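DNA repair protein RECN (Deinococcus radiodurans, PDB 4ABY) is an SMC-like ATPase, seen here as its head domain, and probably takes part in recombinational repair of DNA double-strand breaks. Local coordinates at residues Leu241-Leu246 and Arg258-Ala262; Gln166-Leu170 and Asp276-Arg280. One frame throughout, in Å; residues are numbered along the deposited sequence.

Contact 1 (Leu241-Leu246 and Arg258-Ala262)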
loop_
_atom_site.group_PDB
_atom_site.type_symbol
_atom_site.label_atom_id
_atom_site.label_comp_id
_atom_site.label_asym_id
_atom_site.label_seq_id
_atom_site.Cartn_x
_atom_site.Cartn_y
_atom_site.Cartn_z
ATOM N N LEU A 241 -9.104 -14.027 12.659
ATOM C CA LEU A 241 -8.519 -12.929 11.898
ATOM C C LEU A 241 -8.426 -13.279 10.421
ATOM O O LEU A 241 -8.753 -12.466 9.561
ATOM C CB LEU A 241 -7.132 -12.577 12.444
ATOM C CG LEU A 241 -6.314 -11.544 11.669
ATOM C CD1 LEU A 241 -7.041 -10.222 11.626
ATOM C CD2 LEU A 241 -4.937 -11.373 12.283
ATOM N N VAL A 242 -7.975 -14.493 10.131
ATOM C CA VAL A 242 -7.893 -14.968 8.756
ATOM C C VAL A 242 -9.283 -15.035 8.133
ATOM O O VAL A 242 -9.453 -14.812 6.934
ATOM C CB VAL A 242 -7.230 -16.356 8.680
ATOM C CG1 VAL A 242 -7.619 -17.069 7.397
ATOM C CG2 VAL A 242 -5.724 -16.227 8.793
ATOM N N ASP A 243 -10.275 -15.337 8.963
ATOM C CA ASP A 243 -11.649 -15.472 8.502
ATOM C C ASP A 243 -12.242 -14.138 8.082
ATOM O O ASP A 243 -13.024 -14.069 7.134
ATOM C CB ASP A 243 -12.514 -16.108 9.590
ATOM C CG ASP A 243 -12.477 -17.622 9.548
ATOM O OD1 ASP A 243 -11.915 -18.176 8.574
ATOM O OD2 ASP A 243 -13.016 -18.257 10.484
ATOM N N SER A 244 -11.862 -13.081 8.792
ATOM C CA SER A 244 -12.406 -11.759 8.530
ATOM C C SER A 244 -11.816 -11.183 7.253
ATOM O O SER A 244 -12.481 -10.433 6.538
ATOM C CB SER A 244 -12.134 -10.825 9.705
ATOM O OG SER A 244 -10.766 -10.480 9.751
ATOM N N LEU A 245 -10.566 -11.536 6.970
ATOM C CA LEU A 245 -9.905 -11.091 5.752
ATOM C C LEU A 245 -10.443 -11.850 4.547
ATOM O O LEU A 245 -10.828 -11.249 3.545
ATOM C CB LEU A 245 -8.396 -11.270 5.866
ATOM C CG LEU A 245 -7.725 -10.329 6.864
ATOM C CD1 LEU A 245 -6.265 -10.694 7.070
ATOM C CD2 LEU A 245 -7.864 -8.897 6.390
ATOM N N LEU A 246 -10.482 -13.171 4.650
ATOM C CA LEU A 246 -11.022 -13.996 3.575
ATOM C C LEU A 246 -12.454 -13.610 3.203
ATOM O O LEU A 246 -12.840 -13.689 2.043
ATOM C CB LEU A 246 -10.930 -15.479 3.939
ATOM C CG LEU A 246 -9.518 -16.057 3.825
ATOM C CD1 LEU A 246 -9.478 -17.483 4.325
ATOM C CD2 LEU A 246 -9.030 -15.977 2.391
ATOM N N ARG A 258 -7.310 -19.100 -0.196
ATOM C CA ARG A 258 -7.004 -19.705 1.093
ATOM C C ARG A 258 -5.906 -18.890 1.757
ATOM O O ARG A 258 -5.014 -18.373 1.083
ATOM C CB ARG A 258 -6.551 -21.156 0.937
ATOM C CG ARG A 258 -7.593 -22.106 0.367
ATOM C CD ARG A 258 -7.312 -23.531 0.823
ATOM N NE ARG A 258 -7.780 -24.534 -0.130
ATOM C CZ ARG A 258 -7.875 -25.835 0.138
ATOM N NH1 ARG A 258 -7.544 -26.297 1.340
ATOM N NH2 ARG A 258 -8.307 -26.678 -0.791
HETATM N N MSE A 259 -5.975 -18.776 3.078
HETATM C CA MSE A 259 -5.039 -17.939 3.817
HETATM C C MSE A 259 -4.841 -18.472 5.228
HETATM O O MSE A 259 -5.767 -19.008 5.831
HETATM C CB MSE A 259 -5.545 -16.496 3.865
HETATM C CG MSE A 259 -4.787 -15.596 4.828
HETATM SE SE MSE A 259 -5.369 -13.732 4.762
HETATM C CE MSE A 259 -4.665 -13.236 3.015
ATOM N N GLU A 260 -3.628 -18.331 5.749
ATOM C CA GLU A 260 -3.347 -18.742 7.116
ATOM C C GLU A 260 -2.127 -18.019 7.678
ATOM O O GLU A 260 -1.241 -17.605 6.930
ATOM C CB GLU A 260 -3.117 -20.250 7.181
ATOM C CG GLU A 260 -1.727 -20.674 6.739
ATOM C CD GLU A 260 -1.522 -22.172 6.824
ATOM O OE1 GLU A 260 -2.528 -22.890 7.022
ATOM O OE2 GLU A 260 -0.363 -22.624 6.692
ATOM N N PHE A 261 -2.091 -17.866 8.998
ATOM C CA PHE A 261 -0.884 -17.413 9.676
ATOM C C PHE A 261 -0.097 -18.617 10.164
ATOM O O PHE A 261 -0.634 -19.473 10.861
ATOM C CB PHE A 261 -1.223 -16.503 10.853
ATOM C CG PHE A 261 -1.536 -15.096 10.454
ATOM C CD1 PHE A 261 -0.522 -14.217 10.129
ATOM C CD2 PHE A 261 -2.843 -14.650 10.404
ATOM C CE1 PHE A 261 -0.805 -12.921 9.756
ATOM C CE2 PHE A 261 -3.133 -13.353 10.036
ATOM C CZ PHE A 261 -2.113 -12.488 9.711
ATOM N N ALA A 262 1.174 -18.684 9.791
ATOM C CA ALA A 262 2.026 -19.788 10.206
ATOM C C ALA A 262 3.056 -19.325 11.226
ATOM O O ALA A 262 3.741 -18.317 11.019
ATOM C CB ALA A 262 2.715 -20.409 9.004
#

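Contact 2 (Gln166-Leu170 and Asp276-Arg280)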
loop_
_atom_site.group_PDB
_atom_site.type_symbol
_atom_site.label_atom_id
_atom_site.label_comp_id
_atom_site.label_asym_id
_atom_site.label_seq_id
_atom_site.Cartn_x
_atom_site.Cartn_y
_atom_site.Cartn_z
ATOM N N GLN A 166 3.953 -8.293 8.903
ATOM C CA GLN A 166 3.196 -9.536 8.820
ATOM C C GLN A 166 2.899 -10.024 10.229
ATOM O O GLN A 166 1.770 -10.386 10.550
ATOM C CB GLN A 166 3.983 -10.612 8.069
ATOM C CG GLN A 166 3.912 -10.533 6.558
ATOM C CD GLN A 166 4.614 -11.703 5.891
ATOM O OE1 GLN A 166 5.358 -12.438 6.534
ATOM N NE2 GLN A 166 4.378 -11.882 4.597
ATOM N N ARG A 167 3.928 -10.032 11.070
ATOM C CA ARG A 167 3.779 -10.449 12.457
ATOM C C ARG A 167 2.888 -9.478 13.222
ATOM O O ARG A 167 2.066 -9.889 14.040
ATOM C CB ARG A 167 5.142 -10.544 13.141
ATOM C CG ARG A 167 5.061 -10.863 14.619
ATOM C CD ARG A 167 6.436 -10.947 15.259
ATOM N NE ARG A 167 7.111 -9.653 15.330
ATOM C CZ ARG A 167 8.145 -9.306 14.571
ATOM N NH1 ARG A 167 8.633 -10.154 13.675
ATOM N NH2 ARG A 167 8.698 -8.109 14.709
ATOM N N GLY A 168 3.059 -8.188 12.948
ATOM C CA GLY A 168 2.305 -7.159 13.634
ATOM C C GLY A 168 0.810 -7.355 13.495
ATOM O O GLY A 168 0.059 -7.141 14.444
ATOM N N LEU A 169 0.387 -7.767 12.306
ATOM C CA LEU A 169 -1.021 -8.008 12.025
ATOM C C LEU A 169 -1.660 -8.872 13.099
ATOM O O LEU A 169 -2.763 -8.585 13.562
ATOM C CB LEU A 169 -1.186 -8.680 10.660
ATOM C CG LEU A 169 -1.422 -7.795 9.434
ATOM C CD1 LEU A 169 -0.494 -6.591 9.418
ATOM C CD2 LEU A 169 -1.270 -8.613 8.165
ATOM N N LEU A 170 -0.959 -9.930 13.492
ATOM C CA LEU A 170 -1.488 -10.888 14.454
ATOM C C LEU A 170 -1.234 -10.440 15.887
ATOM O O LEU A 170 -2.077 -10.622 16.761
ATOM C CB LEU A 170 -0.876 -12.269 14.214
ATOM C CG LEU A 170 -1.430 -13.450 15.016
ATOM C CD1 LEU A 170 -2.946 -13.523 14.909
ATOM C CD2 LEU A 170 -0.792 -14.745 14.546
ATOM N N ASP A 276 8.521 -17.001 14.671
ATOM C CA ASP A 276 8.281 -16.073 13.573
ATOM C C ASP A 276 6.825 -16.176 13.150
ATOM O O ASP A 276 6.270 -17.268 13.105
ATOM C CB ASP A 276 9.162 -16.434 12.379
ATOM C CG ASP A 276 10.494 -15.717 12.392
ATOM O OD1 ASP A 276 10.560 -14.584 12.917
ATOM O OD2 ASP A 276 11.474 -16.280 11.855
ATOM N N VAL A 277 6.200 -15.050 12.840
ATOM C CA VAL A 277 4.818 -15.088 12.377
ATOM C C VAL A 277 4.728 -14.713 10.906
ATOM O O VAL A 277 5.055 -13.589 10.522
ATOM C CB VAL A 277 3.902 -14.184 13.212
ATOM C CG1 VAL A 277 2.537 -14.073 12.553
ATOM C CG2 VAL A 277 3.771 -14.729 14.626
ATOM N N LEU A 278 4.288 -15.665 10.089
ATOM C CA LEU A 278 4.268 -15.486 8.641
ATOM C C LEU A 278 2.855 -15.570 8.084
ATOM O O LEU A 278 2.027 -16.335 8.581
ATOM C CB LEU A 278 5.146 -16.541 7.969
ATOM C CG LEU A 278 6.614 -16.525 8.387
ATOM C CD1 LEU A 278 7.149 -17.941 8.573
ATOM C CD2 LEU A 278 7.438 -15.744 7.382
ATOM N N LEU A 279 2.588 -14.776 7.050
ATOM C CA LEU A 279 1.288 -14.780 6.395
ATOM C C LEU A 279 1.374 -15.485 5.046
ATOM O O LEU A 279 2.121 -15.063 4.163
ATOM C CB LEU A 279 0.783 -13.353 6.213
ATOM C CG LEU A 279 -0.616 -13.252 5.617
ATOM C CD1 LEU A 279 -1.597 -14.007 6.498
ATOM C CD2 LEU A 279 -1.031 -11.800 5.448
ATOM N N ARG A 280 0.608 -16.559 4.897
ATOM C CA ARG A 280 0.647 -17.366 3.686
ATOM C C ARG A 280 -0.696 -17.310 2.965
ATOM O O ARG A 280 -1.744 -17.240 3.598
ATOM C CB ARG A 280 1.024 -18.808 4.029
ATOM C CG ARG A 280 2.351 -18.924 4.782
ATOM C CD ARG A 280 2.678 -20.357 5.176
ATOM N NE ARG A 280 2.971 -21.202 4.023
ATOM C CZ ARG A 280 2.507 -22.439 3.878
ATOM N NH1 ARG A 280 1.730 -22.967 4.817
ATOM N NH2 ARG A 280 2.815 -23.151 2.799
#

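Contact 1 (Leu241-Leu246 and Arg258-Ala262)
Met259, a selenomethionine, and Val242 meet at the centre of this contact, in which a strand lies along one flank of a long helix, packed against it through apolar side chains, without hydrogen bonds between the two segments. The segments run roughly antiparallel, at 151°, with their axes 8.3 Å apart. Alternation along the strand turns Met259 and Phe261 toward the helix and Arg258 and Glu260 away, while the helix answers with Leu241, Val242, Leu245 and Leu246, residues spaced to share one face. Met259 enters among three of them. Its CB rests on Leu246 CD2 at 3.8 Å, its CG lies 4.1 Å from Val242 CG1, and its selenium SE reaches Leu245 CD1 at 3.9 Å. Extended through chi1 and chi2, with CG anti to the backbone N (chi1 169°), the chain sets SE beside Leu245; the bend at chi3 turns only the terminal methyl CE. Val242 bridges the two inward residues of the strand: CG1 lies beside Met259, whereas CG2 passes over the backbone of Glu260 and approaches Phe261 CD2 at 3.7 Å. The Phe261 ring meets this methyl obliquely, and one atom further round the ring CE2 touches Leu241 CD2, 3.5 Å away, also obliquely. This is plain helix-on-strand packing within the RecN head domain, away from the predicted ATP-binding residues: one face of helix 214-249 lies against a two-stranded antiparallel sheet. Helix 298-312 lies against Leu241 and Leu245, and helix 163-171 adds Leu169 and Leu170 beside Phe261. Outward, Glu260 forms a salt bridge with Arg280 of neighbouring strand 276-282.

Contact 2 (Gln166-Leu170 and Asp276-Arg280)
Val277 packs against Arg167 and Leu170, and two residues further on Leu279 meets Gln166 and Leu169, where helix 163-171 crosses the second strand of the hairpin 258-282 almost at a right angle (96°). The strand enters with Asp276, whose OD1 remains 4.9 Å from Arg167 NH1, too far for a salt bridge; Tyr272 serves both, hydrogen-bonded to the aspartate and in a cation-pi contact with the arginine. Val277 then turns toward the helix. Its CB lies 3.8 Å from Arg167 CG, in the aliphatic part of that side chain, and its CG1 reaches Leu170 CD2 at 3.9 Å. Leu278 points away, yet its CD2 still skirts Gln166 OE1. Leu279 faces inward again, its CG anti to the backbone N (chi1 -176°), an orientation that brings CD2 to within 4.2 Å of Leu169 CD2. Alongside its backbone lies the Gln166 amide, OE1 3.7 Å from Leu279 N and NE2 3.9 Å from Leu279 O, distances too long for hydrogen bonds. With an alanine in place of Gln166 the amide is gone, and a gap is likely to open beside the backbone and CB of Leu279. The chemistry is thus that of shape and dispersion: aliphatic carbon, some of it lent by polar residues, makes the join, and the opposite charges of Asp276 and Arg167, not in contact, probably add little more than a long-range attraction.

Overall arrangement
Followed from the N terminus, past the earlier strands and helices, the chain reaches helix 163-171, whose residues 166-170 meet their partner only some hundred residues later. It then runs through helix 175-197 and into helix 214-249. Contact 1 closes a short loop from the last turns of that helix to strand 258-266; the hairpin then turns back, and strand 276-282 closes contact 2. Contact 1 is therefore nested inside the loop that contact 2 closes. Their centres lie about 11 Å apart, joined through the two-stranded antiparallel sheet, where Ala262 N probably bonds to Leu278 O and Phe261 packs on Leu279. Together the contacts tie one hairpin to two helices, a compact illustration of nested closure.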